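Local coordinates for probable threonyl-tRNA synthetase 1 (Aeropyrum pernix, PDB 3A32) that catalyses the ATP-dependent attachment of threonine to tRNA(Thr) as a zinc-containing class II synthetase that lacks a cis-editing domain, at the interface of chains A and B. Sequence-based numbering; all coordinates share one arbitrary frame. Chains: chain A/B, Probable threonyl-tRNA synthetase 1.

The interface of chains A and B. Residues chain A 57, 61, 459-463; chain B 57, 61, 459-463.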
ATOM      1  N   GLU A  57       1.450   0.318   5.225  1.00  6.95           N
ATOM      2  CA  GLU A  57       0.842  -0.763   5.984  1.00  7.25           C
ATOM      3  C   GLU A  57       0.819  -0.453   7.471  1.00  6.32           C
ATOM      4  O   GLU A  57      -0.203  -0.633   8.127  1.00  6.86           O
ATOM      5  CB  GLU A  57       1.649  -2.057   5.738  1.00  6.73           C
ATOM      6  CG  GLU A  57       1.178  -3.155   6.606  1.00 10.42           C
ATOM      7  CD  GLU A  57       2.067  -4.425   6.629  1.00 10.42           C
ATOM      8  OE1 GLU A  57       2.777  -4.666   5.634  1.00  8.33           O
ATOM      9  OE2 GLU A  57       1.973  -5.164   7.685  1.00 11.36           O
ATOM     10  N   LYS A  61      -2.636   0.623   9.346  1.00  4.91           N
ATOM     11  CA  LYS A  61      -3.042  -0.164  10.520  1.00  5.46           C
ATOM     12  C   LYS A  61      -3.029   0.613  11.823  1.00  6.01           C
ATOM     13  O   LYS A  61      -3.954   0.432  12.643  1.00  6.67           O
ATOM     14  CB  LYS A  61      -2.205  -1.457  10.643  1.00  5.38           C
ATOM     15  CG  LYS A  61      -2.412  -2.416   9.444  1.00  5.15           C
ATOM     16  CD  LYS A  61      -1.445  -3.596   9.422  1.00  4.28           C
ATOM     17  CE  LYS A  61      -1.821  -4.496   8.262  1.00  3.04           C
ATOM     18  NZ  LYS A  61      -0.930  -5.690   8.121  1.00  5.48           N
ATOM     19  N   GLN A 459       1.027  -5.616  13.763  1.00 12.91           N
ATOM     20  CA  GLN A 459       1.900  -6.522  13.005  1.00 14.07           C
ATOM     21  C   GLN A 459       3.082  -5.674  12.575  1.00 12.96           C
ATOM     22  O   GLN A 459       2.896  -4.541  12.127  1.00 12.83           O
ATOM     23  CB  GLN A 459       1.107  -7.111  11.785  1.00 15.43           C
ATOM     24  CG  GLN A 459      -0.387  -7.613  12.140  1.00 15.46           C
ATOM     25  CD  GLN A 459      -1.191  -8.184  10.943  1.00 16.78           C
ATOM     26  OE1 GLN A 459      -1.707  -7.440  10.068  1.00  7.98           O
ATOM     27  NE2 GLN A 459      -1.311  -9.541  10.916  1.00 20.04           N
ATOM     28  N   ALA A 460       4.298  -6.170  12.770  1.00 12.33           N
ATOM     29  CA  ALA A 460       5.428  -5.588  12.052  1.00 11.14           C
ATOM     30  C   ALA A 460       5.493  -6.213  10.630  1.00 10.46           C
ATOM     31  O   ALA A 460       5.365  -7.423  10.478  1.00 10.49           O
ATOM     32  CB  ALA A 460       6.738  -5.789  12.802  1.00 11.06           C
ATOM     33  N   PRO A 461       5.637  -5.378   9.592  1.00  9.12           N
ATOM     34  CA  PRO A 461       5.816  -5.845   8.205  1.00  8.15           C
ATOM     35  C   PRO A 461       7.096  -6.581   7.910  1.00  7.12           C
ATOM     36  O   PRO A 461       8.178  -6.058   8.135  1.00  7.08           O
ATOM     37  CB  PRO A 461       5.830  -4.547   7.362  1.00  8.14           C
ATOM     38  CG  PRO A 461       5.260  -3.511   8.228  1.00  9.33           C
ATOM     39  CD  PRO A 461       5.614  -3.907   9.675  1.00  8.85           C
ATOM     40  N   ARG A 462       6.947  -7.772   7.351  1.00  5.60           N
ATOM     41  CA  ARG A 462       8.038  -8.537   6.840  1.00  6.86           C
ATOM     42  C   ARG A 462       7.871  -8.557   5.333  1.00  6.69           C
ATOM     43  O   ARG A 462       6.968  -9.203   4.793  1.00  6.75           O
ATOM     44  CB  ARG A 462       8.011 -10.001   7.374  1.00  6.81           C
ATOM     45  CG  ARG A 462       8.009 -10.088   8.916  1.00  8.75           C
ATOM     46  CD  ARG A 462       9.446 -10.027   9.386  1.00  8.41           C
ATOM     47  NE  ARG A 462       9.549 -10.076  10.823  1.00  9.85           N
ATOM     48  CZ  ARG A 462       9.563 -11.187  11.562  1.00 10.70           C
ATOM     49  NH1 ARG A 462       9.456 -12.388  11.005  1.00  8.53           N
ATOM     50  NH2 ARG A 462       9.695 -11.075  12.888  1.00 10.26           N
ATOM     51  N   ILE A 463       8.748  -7.829   4.672  1.00  5.80           N
ATOM     52  CA  ILE A 463       8.776  -7.814   3.245  1.00  5.59           C
ATOM     53  C   ILE A 463      10.219  -8.220   2.869  1.00  6.22           C
ATOM     54  O   ILE A 463      11.117  -7.347   2.917  1.00  5.52           O
ATOM     55  CB  ILE A 463       8.443  -6.439   2.707  1.00  5.56           C
ATOM     56  CG1 ILE A 463       7.111  -5.962   3.350  1.00  2.74           C
ATOM     57  CG2 ILE A 463       8.443  -6.529   1.122  1.00  4.38           C
ATOM     58  CD1 ILE A 463       6.762  -4.541   3.051  1.00  2.31           C
TER
ATOM     59  N   GLU B  57      -0.674  -5.385   0.221  1.00  6.95           N
ATOM     60  CA  GLU B  57       0.187  -5.960   1.241  1.00  7.25           C
ATOM     61  C   GLU B  57       0.391  -7.449   1.021  1.00  6.32           C
ATOM     62  O   GLU B  57       1.516  -7.939   1.084  1.00  6.86           O
ATOM     63  CB  GLU B  57      -0.457  -5.725   2.625  1.00  6.73           C
ATOM     64  CG  GLU B  57       0.289  -6.426   3.690  1.00 10.42           C
ATOM     65  CD  GLU B  57      -0.399  -6.469   5.079  1.00 10.42           C
ATOM     66  OE1 GLU B  57      -1.210  -5.567   5.363  1.00  8.33           O
ATOM     67  OE2 GLU B  57      -0.043  -7.437   5.858  1.00 11.36           O
ATOM     68  N   LYS B  61       3.903  -8.902  -0.449  1.00  4.91           N
ATOM     69  CA  LYS B  61       4.589  -9.938   0.337  1.00  5.46           C
ATOM     70  C   LYS B  61       4.664 -11.290  -0.349  1.00  6.01           C
ATOM     71  O   LYS B  61       5.718 -11.954  -0.260  1.00  6.67           O
ATOM     72  CB  LYS B  61       3.970 -10.072   1.746  1.00  5.38           C
ATOM     73  CG  LYS B  61       4.127  -8.782   2.589  1.00  5.15           C
ATOM     74  CD  LYS B  61       3.343  -8.798   3.898  1.00  4.28           C
ATOM     75  CE  LYS B  61       3.663  -7.528   4.660  1.00  3.04           C
ATOM     76  NZ  LYS B  61       2.937  -7.416   5.964  1.00  5.48           N
ATOM     77  N   GLN B 459       1.865 -13.264   6.527  1.00 12.91           N
ATOM     78  CA  GLN B 459       1.023 -12.564   7.508  1.00 14.07           C
ATOM     79  C   GLN B 459      -0.318 -12.376   6.823  1.00 12.96           C
ATOM     80  O   GLN B 459      -0.362 -12.001   5.650  1.00 12.83           O
ATOM     81  CB  GLN B 459       1.698 -11.202   7.895  1.00 15.43           C
ATOM     82  CG  GLN B 459       3.283 -11.300   8.186  1.00 15.46           C
ATOM     83  CD  GLN B 459       3.970  -9.959   8.556  1.00 16.78           C
ATOM     84  OE1 GLN B 459       4.237  -9.085   7.690  1.00  7.98           O
ATOM     85  NE2 GLN B 459       4.274  -9.805   9.874  1.00 20.04           N
ATOM     86  N   ALA B 460      -1.409 -12.699   7.508  1.00 12.33           N
ATOM     87  CA  ALA B 460      -2.704 -12.196   7.061  1.00 11.14           C
ATOM     88  C   ALA B 460      -2.895 -10.751   7.602  1.00 10.46           C
ATOM     89  O   ALA B 460      -2.622 -10.485   8.767  1.00 10.49           O
ATOM     90  CB  ALA B 460      -3.844 -13.105   7.503  1.00 11.06           C
ATOM     91  N   PRO B 461      -3.310  -9.816   6.737  1.00  9.12           N
ATOM     92  CA  PRO B 461      -3.629  -8.435   7.141  1.00  8.15           C
ATOM     93  C   PRO B 461      -4.823  -8.263   8.043  1.00  7.12           C
ATOM     94  O   PRO B 461      -5.921  -8.680   7.704  1.00  7.08           O
ATOM     95  CB  PRO B 461      -3.953  -7.711   5.812  1.00  8.14           C
ATOM     96  CG  PRO B 461      -3.410  -8.570   4.755  1.00  9.33           C
ATOM     97  CD  PRO B 461      -3.482 -10.016   5.287  1.00  8.85           C
ATOM     98  N   ARG B 462      -4.594  -7.593   9.162  1.00  5.60           N
ATOM     99  CA  ARG B 462      -5.631  -7.180  10.051  1.00  6.86           C
ATOM    100  C   ARG B 462      -5.693  -5.667   9.955  1.00  6.69           C
ATOM    101  O   ARG B 462      -4.800  -4.955  10.423  1.00  6.75           O
ATOM    102  CB  ARG B 462      -5.318  -7.583  11.523  1.00  6.81           C
ATOM    103  CG  ARG B 462      -5.071  -9.097  11.702  1.00  8.75           C
ATOM    104  CD  ARG B 462      -6.414  -9.768  11.888  1.00  8.41           C
ATOM    105  NE  ARG B 462      -6.291 -11.196  12.038  1.00  9.85           N
ATOM    106  CZ  ARG B 462      -6.037 -11.837  13.180  1.00 10.70           C
ATOM    107  NH1 ARG B 462      -5.848 -11.173  14.316  1.00  8.53           N
ATOM    108  NH2 ARG B 462      -5.982 -13.172  13.170  1.00 10.26           N
ATOM    109  N   ILE B 463      -6.753  -5.198   9.328  1.00  5.80           N
ATOM    110  CA  ILE B 463      -6.998  -3.795   9.232  1.00  5.59           C
ATOM    111  C   ILE B 463      -8.409  -3.594   9.827  1.00  6.22           C
ATOM    112  O   ILE B 463      -9.404  -3.839   9.105  1.00  5.52           O
ATOM    113  CB  ILE B 463      -6.947  -3.330   7.792  1.00  5.56           C
ATOM    114  CG1 ILE B 463      -5.613  -3.817   7.159  1.00  2.74           C
ATOM    115  CG2 ILE B 463      -7.173  -1.760   7.785  1.00  4.38           C
ATOM    116  CD1 ILE B 463      -5.517  -3.589   5.686  1.00  2.31           C
TER
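The carboxylates of A:Glu57 and B:Glu57 lie face to face at the two-fold axis of the homodimer, their planes 3° apart and their CD atoms 3.6 Å from each other. At its edge, A:Glu57 OE1 offers its syn lone pair to the side-chain amine B:Lys61 NZ at 2.8 Å, the two side chains meeting tip to tip in a salt bridge. A:Lys61 NZ meets A:Glu57 OE2 at 3.0 Å from above the carboxylate plane, on the face turned to B:Glu57. With the twin contacts, the two lysines flank the stack at its sides, and their charges probably offset the repulsion between the two acids. A:Glu57 reaches the axis with CG anti to the backbone N (chi1 173°), projecting from helix 48-65, which also carries the extended A:Lys61.

Beyond A:Lys61 NZ, to the side of the stack, lies the amide of A:Gln459. A:Gln459 OE1 accepts from A:Lys61 NZ at 2.7 Å and from the backbone amide B:Arg462 N across the interface at 3.0 Å, one from each face of the amide, neither on a lone pair. An alanine in place of A:Lys61 would probably leave the paired carboxylates poorly compensated and loosen A:Gln459. Across the dimer, A:Lys61 CE also packs at 4.0 Å against B:Ile463 CG1. The grip on OE1 sets which way round the amide lies together with the bond at its opposite end, where A:Gln459 NE2 donates in its own plane to the backbone carbonyl B:Ala460 O, 2.7 Å away and nearly along the C=O axis.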